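Local coordinates for protein serpin B3 (Homo sapiens, PDB 4ZK3) that probably inhibits proteases through a cleavable reactive-centre loop that can insert into its central sheet, as in other serpins, at residues S33-L38 against A346-V350; H82-Q86 against K124-Q128. All blocks are in the same frame, centred on the assembly; numbering follows the deposited sequence.

Contact 1. Residues S33-L38 against A346-V350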
# COMPACT_ATOMS: atom_id res chain seq x y z
N SER A 33 2.68 -2.48 2.98
CA SER A 33 4.03 -1.89 3.19
C SER A 33 4.08 -1.13 4.49
O SER A 33 5.04 -1.23 5.30
CB SER A 33 4.39 -1.01 2.00
OG SER A 33 5.54 -0.25 2.28
N ILE A 34 3.01 -0.41 4.76
CA ILE A 34 2.97 0.39 5.98
C ILE A 34 2.79 -0.50 7.20
O ILE A 34 3.48 -0.33 8.22
CB ILE A 34 1.87 1.41 5.90
CG1 ILE A 34 2.10 2.29 4.70
CG2 ILE A 34 1.87 2.21 7.16
CD1 ILE A 34 0.96 3.18 4.32
N THR A 35 1.91 -1.47 7.10
CA THR A 35 1.77 -2.46 8.17
C THR A 35 3.08 -3.12 8.49
O THR A 35 3.47 -3.25 9.65
CB THR A 35 0.72 -3.50 7.82
OG1 THR A 35 -0.55 -2.86 7.74
CG2 THR A 35 0.67 -4.54 8.90
N SER A 36 3.79 -3.54 7.46
CA SER A 36 5.07 -4.22 7.65
C SER A 36 6.11 -3.33 8.37
O SER A 36 6.80 -3.79 9.28
CB SER A 36 5.56 -4.74 6.29
OG SER A 36 6.82 -5.36 6.38
N ALA A 37 6.25 -2.09 7.99
CA ALA A 37 7.17 -1.21 8.62
C ALA A 37 6.81 -0.96 10.07
O ALA A 37 7.68 -0.94 10.93
CB ALA A 37 7.24 0.13 7.85
N LEU A 38 5.54 -0.75 10.35
CA LEU A 38 5.12 -0.48 11.74
C LEU A 38 5.19 -1.74 12.61
O LEU A 38 5.36 -1.65 13.80
CB LEU A 38 3.74 0.17 11.74
CG LEU A 38 3.72 1.53 11.06
CD1 LEU A 38 2.33 2.12 11.10
CD2 LEU A 38 4.77 2.45 11.68
N ALA A 346 6.94 2.11 -0.99
CA ALA A 346 7.86 1.89 0.06
C ALA A 346 7.52 2.77 1.24
O ALA A 346 6.93 3.84 1.07
CB ALA A 346 9.31 2.10 -0.41
N THR A 347 7.91 2.31 2.43
CA THR A 347 7.71 3.03 3.67
C THR A 347 9.00 3.10 4.45
O THR A 347 9.70 2.10 4.60
CB THR A 347 6.64 2.28 4.52
OG1 THR A 347 5.45 2.04 3.74
CG2 THR A 347 6.33 3.04 5.77
N ALA A 348 9.32 4.30 4.95
CA ALA A 348 10.49 4.53 5.79
C ALA A 348 10.06 5.03 7.16
O ALA A 348 9.24 5.93 7.25
CB ALA A 348 11.42 5.56 5.12
N VAL A 349 10.63 4.47 8.20
CA VAL A 349 10.43 4.92 9.56
C VAL A 349 11.82 5.34 10.09
O VAL A 349 12.78 4.52 10.05
CB VAL A 349 9.91 3.76 10.42
CG1 VAL A 349 9.89 4.12 11.94
CG2 VAL A 349 8.53 3.29 9.88
N VAL A 350 11.91 6.60 10.53
CA VAL A 350 13.18 7.23 10.96
C VAL A 350 13.16 7.51 12.45
O VAL A 350 12.19 8.04 12.96
CB VAL A 350 13.38 8.58 10.27
CG1 VAL A 350 14.72 9.21 10.65
CG2 VAL A 350 13.32 8.43 8.78
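Thr347 OG1 is gripped by two groups. Across the contact it forms a hydrogen bond with Ser33 OG at 2.7 Å, and either hydroxyl could be the donor. The second bond is with His330 ND1, on the neighbouring strand 325-336. Ser33 and Thr347 are both buried, so the bonds tie polar groups inside the interface of helix and sheet. Ser33 CB already points to the strand, and with OG anti to the backbone N (chi1 169°) the hydroxyl continues that way to OG1 of Thr347.

Thr347 turns its two branches to different neighbours. With chi1 at -51°, OG1 lies beside its own backbone N, on the Ser33 side. It also lies 3.5 Å from Ile34 CG1, and these two side chains cross at about a right angle. The methyl CG2 goes the other way and rests on Ala37 CB at 3.7 Å. Ala37 CB also touches Val349 CG2 at 4.0 Å. Leu38 CD2 reaches that same Val349 methyl at 4.3 Å.

Every second strand residue, Thr347 and Val349, points at the helix. The segments run in roughly the same direction, with axes 7.7 Å apart and 26° between them. Strand 340-351 lies between strands 174-185 and 325-336 and is antiparallel to both. This is the arrangement of a serpin with its reactive-centre loop inserted into sheet A, here packed over helix B in the shutter region.

Contact 2. Residues H82-Q86 against K124-Q128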
# COMPACT_ATOMS: atom_id res chain seq x y z
N HIS A 82 2.82 -11.57 14.77
CA HIS A 82 4.07 -11.49 14.03
C HIS A 82 4.38 -12.79 13.24
O HIS A 82 4.94 -12.73 12.14
CB HIS A 82 5.22 -11.08 14.99
CG HIS A 82 5.11 -9.66 15.47
ND1 HIS A 82 5.00 -9.31 16.81
CD2 HIS A 82 5.11 -8.49 14.79
CE1 HIS A 82 4.95 -8.00 16.92
NE2 HIS A 82 5.01 -7.47 15.71
N HIS A 83 4.02 -13.95 13.79
CA HIS A 83 4.13 -15.25 13.12
C HIS A 83 3.22 -15.28 11.91
O HIS A 83 3.54 -15.81 10.86
CB HIS A 83 3.66 -16.40 14.04
CG HIS A 83 4.61 -16.76 15.14
ND1 HIS A 83 5.44 -17.87 15.07
CD2 HIS A 83 4.84 -16.20 16.36
CE1 HIS A 83 6.16 -17.95 16.18
NE2 HIS A 83 5.81 -16.95 16.98
N GLN A 84 2.02 -14.77 12.09
CA GLN A 84 1.03 -14.77 11.01
C GLN A 84 1.49 -13.83 9.89
O GLN A 84 1.41 -14.16 8.69
CB GLN A 84 -0.36 -14.42 11.55
CG GLN A 84 -0.83 -15.45 12.58
CD GLN A 84 -2.28 -15.32 12.93
OE1 GLN A 84 -2.65 -15.32 14.10
NE2 GLN A 84 -3.12 -15.18 11.91
N PHE A 85 2.08 -12.71 10.29
CA PHE A 85 2.64 -11.79 9.32
C PHE A 85 3.85 -12.41 8.60
O PHE A 85 4.01 -12.22 7.40
CB PHE A 85 2.99 -10.45 9.96
CG PHE A 85 2.93 -9.32 9.00
CD1 PHE A 85 4.03 -8.99 8.27
CD2 PHE A 85 1.74 -8.67 8.74
CE1 PHE A 85 3.96 -7.98 7.33
CE2 PHE A 85 1.65 -7.65 7.80
CZ PHE A 85 2.76 -7.30 7.10
N GLN A 86 4.67 -13.19 9.31
CA GLN A 86 5.77 -13.86 8.68
C GLN A 86 5.30 -14.81 7.58
O GLN A 86 5.94 -14.88 6.50
CB GLN A 86 6.58 -14.61 9.72
CG GLN A 86 7.66 -15.49 9.17
CD GLN A 86 8.08 -16.53 10.21
OE1 GLN A 86 7.97 -16.33 11.45
NE2 GLN A 86 8.53 -17.67 9.72
N LYS A 124 14.68 -10.20 11.92
CA LYS A 124 15.17 -11.15 10.95
C LYS A 124 14.18 -12.30 10.74
O LYS A 124 13.84 -12.65 9.60
CB LYS A 124 16.58 -11.65 11.28
CG LYS A 124 17.69 -10.57 11.18
CD LYS A 124 19.08 -11.06 11.64
CE LYS A 124 20.04 -9.93 11.79
NZ LYS A 124 21.37 -10.39 12.23
N LYS A 125 13.69 -12.84 11.83
CA LYS A 125 12.81 -13.98 11.80
C LYS A 125 11.36 -13.70 11.35
O LYS A 125 10.84 -14.44 10.54
CB LYS A 125 12.75 -14.59 13.18
CG LYS A 125 11.79 -15.78 13.27
CD LYS A 125 11.36 -15.98 14.72
CE LYS A 125 10.61 -17.29 14.93
NZ LYS A 125 10.54 -17.52 16.40
N PHE A 126 10.69 -12.71 11.93
CA PHE A 126 9.28 -12.43 11.53
C PHE A 126 9.10 -11.61 10.23
O PHE A 126 8.09 -11.80 9.52
CB PHE A 126 8.50 -11.77 12.65
CG PHE A 126 8.46 -12.60 13.89
CD1 PHE A 126 7.72 -13.78 13.92
CD2 PHE A 126 9.22 -12.25 15.01
CE1 PHE A 126 7.72 -14.57 15.06
CE2 PHE A 126 9.23 -13.05 16.14
CZ PHE A 126 8.48 -14.21 16.16
N TYR A 127 10.06 -10.73 9.95
CA TYR A 127 9.94 -9.75 8.85
C TYR A 127 11.02 -9.95 7.82
O TYR A 127 11.10 -9.20 6.87
CB TYR A 127 10.02 -8.33 9.42
CG TYR A 127 8.80 -8.00 10.17
CD1 TYR A 127 7.66 -7.55 9.52
CD2 TYR A 127 8.71 -8.28 11.52
CE1 TYR A 127 6.49 -7.30 10.22
CE2 TYR A 127 7.53 -8.06 12.22
CZ TYR A 127 6.45 -7.57 11.58
OH TYR A 127 5.29 -7.37 12.29
N GLN A 128 11.87 -10.98 7.99
CA GLN A 128 12.91 -11.29 6.99
C GLN A 128 13.81 -10.08 6.81
O GLN A 128 14.38 -9.86 5.75
CB GLN A 128 12.30 -11.73 5.66
CG GLN A 128 11.19 -12.77 5.74
CD GLN A 128 10.55 -13.14 4.34
OE1 GLN A 128 10.44 -12.33 3.40
NE2 GLN A 128 10.12 -14.40 4.24
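Gln86 and Phe126 bring the two backbones very close, with Gln86 CA only 4.7 Å from Phe126 CA. The carbonyl of Phe126 faces helix 81-91 directly. Gln86 CA lies 3.2 Å from Phe126 O, a CA-H...O contact with an angle of 122° at the hydrogen. This oxygen is buried and has no conventional polar partner in the model. Just beyond, Gln128 takes a positive phi and leaves the helical path.

The Phe126 ring is the centre of the packing. His82 CB sits over one face, 4.0 Å from the ring centroid, in a CH-pi contact. The opposite face is covered toward its rim by CD of Lys125, the preceding residue. The far edge of the ring meets the face of His83. Phe126 CE1 stands over the middle of that imidazole, 3.6 Å from His83 CD2, and the planes are 66° apart. This is an edge-to-face pair.

The Gln86 side chain starts opposite its backbone N (chi1 173°) and runs out extended alongside the other helix, toward the Lys125 carbonyl. Its CD comes 3.5 Å from Lys125 O, and its OE1 3.6 Å from Phe126 CD1.

On the inner side, Phe85 CD1 packs on Tyr127 CE1 at 3.6 Å. The His82 ring lies beside the Tyr127 ring, but the detail of their meeting is doubtful, since the imidazole is probably turned over in the model. Leu43 touches both Tyr127 and His82, while Met40 touches Tyr127. The five rings form an aromatic cluster that runs from the buried side to the surface. It joins two neighbouring helices, which match helices D and E of the serpin fold.

From the N terminus the chain passes first through 33-38, then through 82-86 and 124-128, and returns at 346-350. Contact 2 closes a short loop of 37 residues, which lies wholly within the 307-residue loop closed by contact 1. The two do not cross. Their centres are about 14 Å apart, and helix 31-42 bridges them. One side of it packs on the inserted strand. Elsewhere it receives the rings of contact 2: Thr35 CG2 lies 3.4 Å from Phe85 CE2, and Ser36 O lies 3.6 Å from Tyr127 CE1. Together the contacts stack the fold in layers, from central sheet through helix 31-42 to helices 81-91 and 117-127.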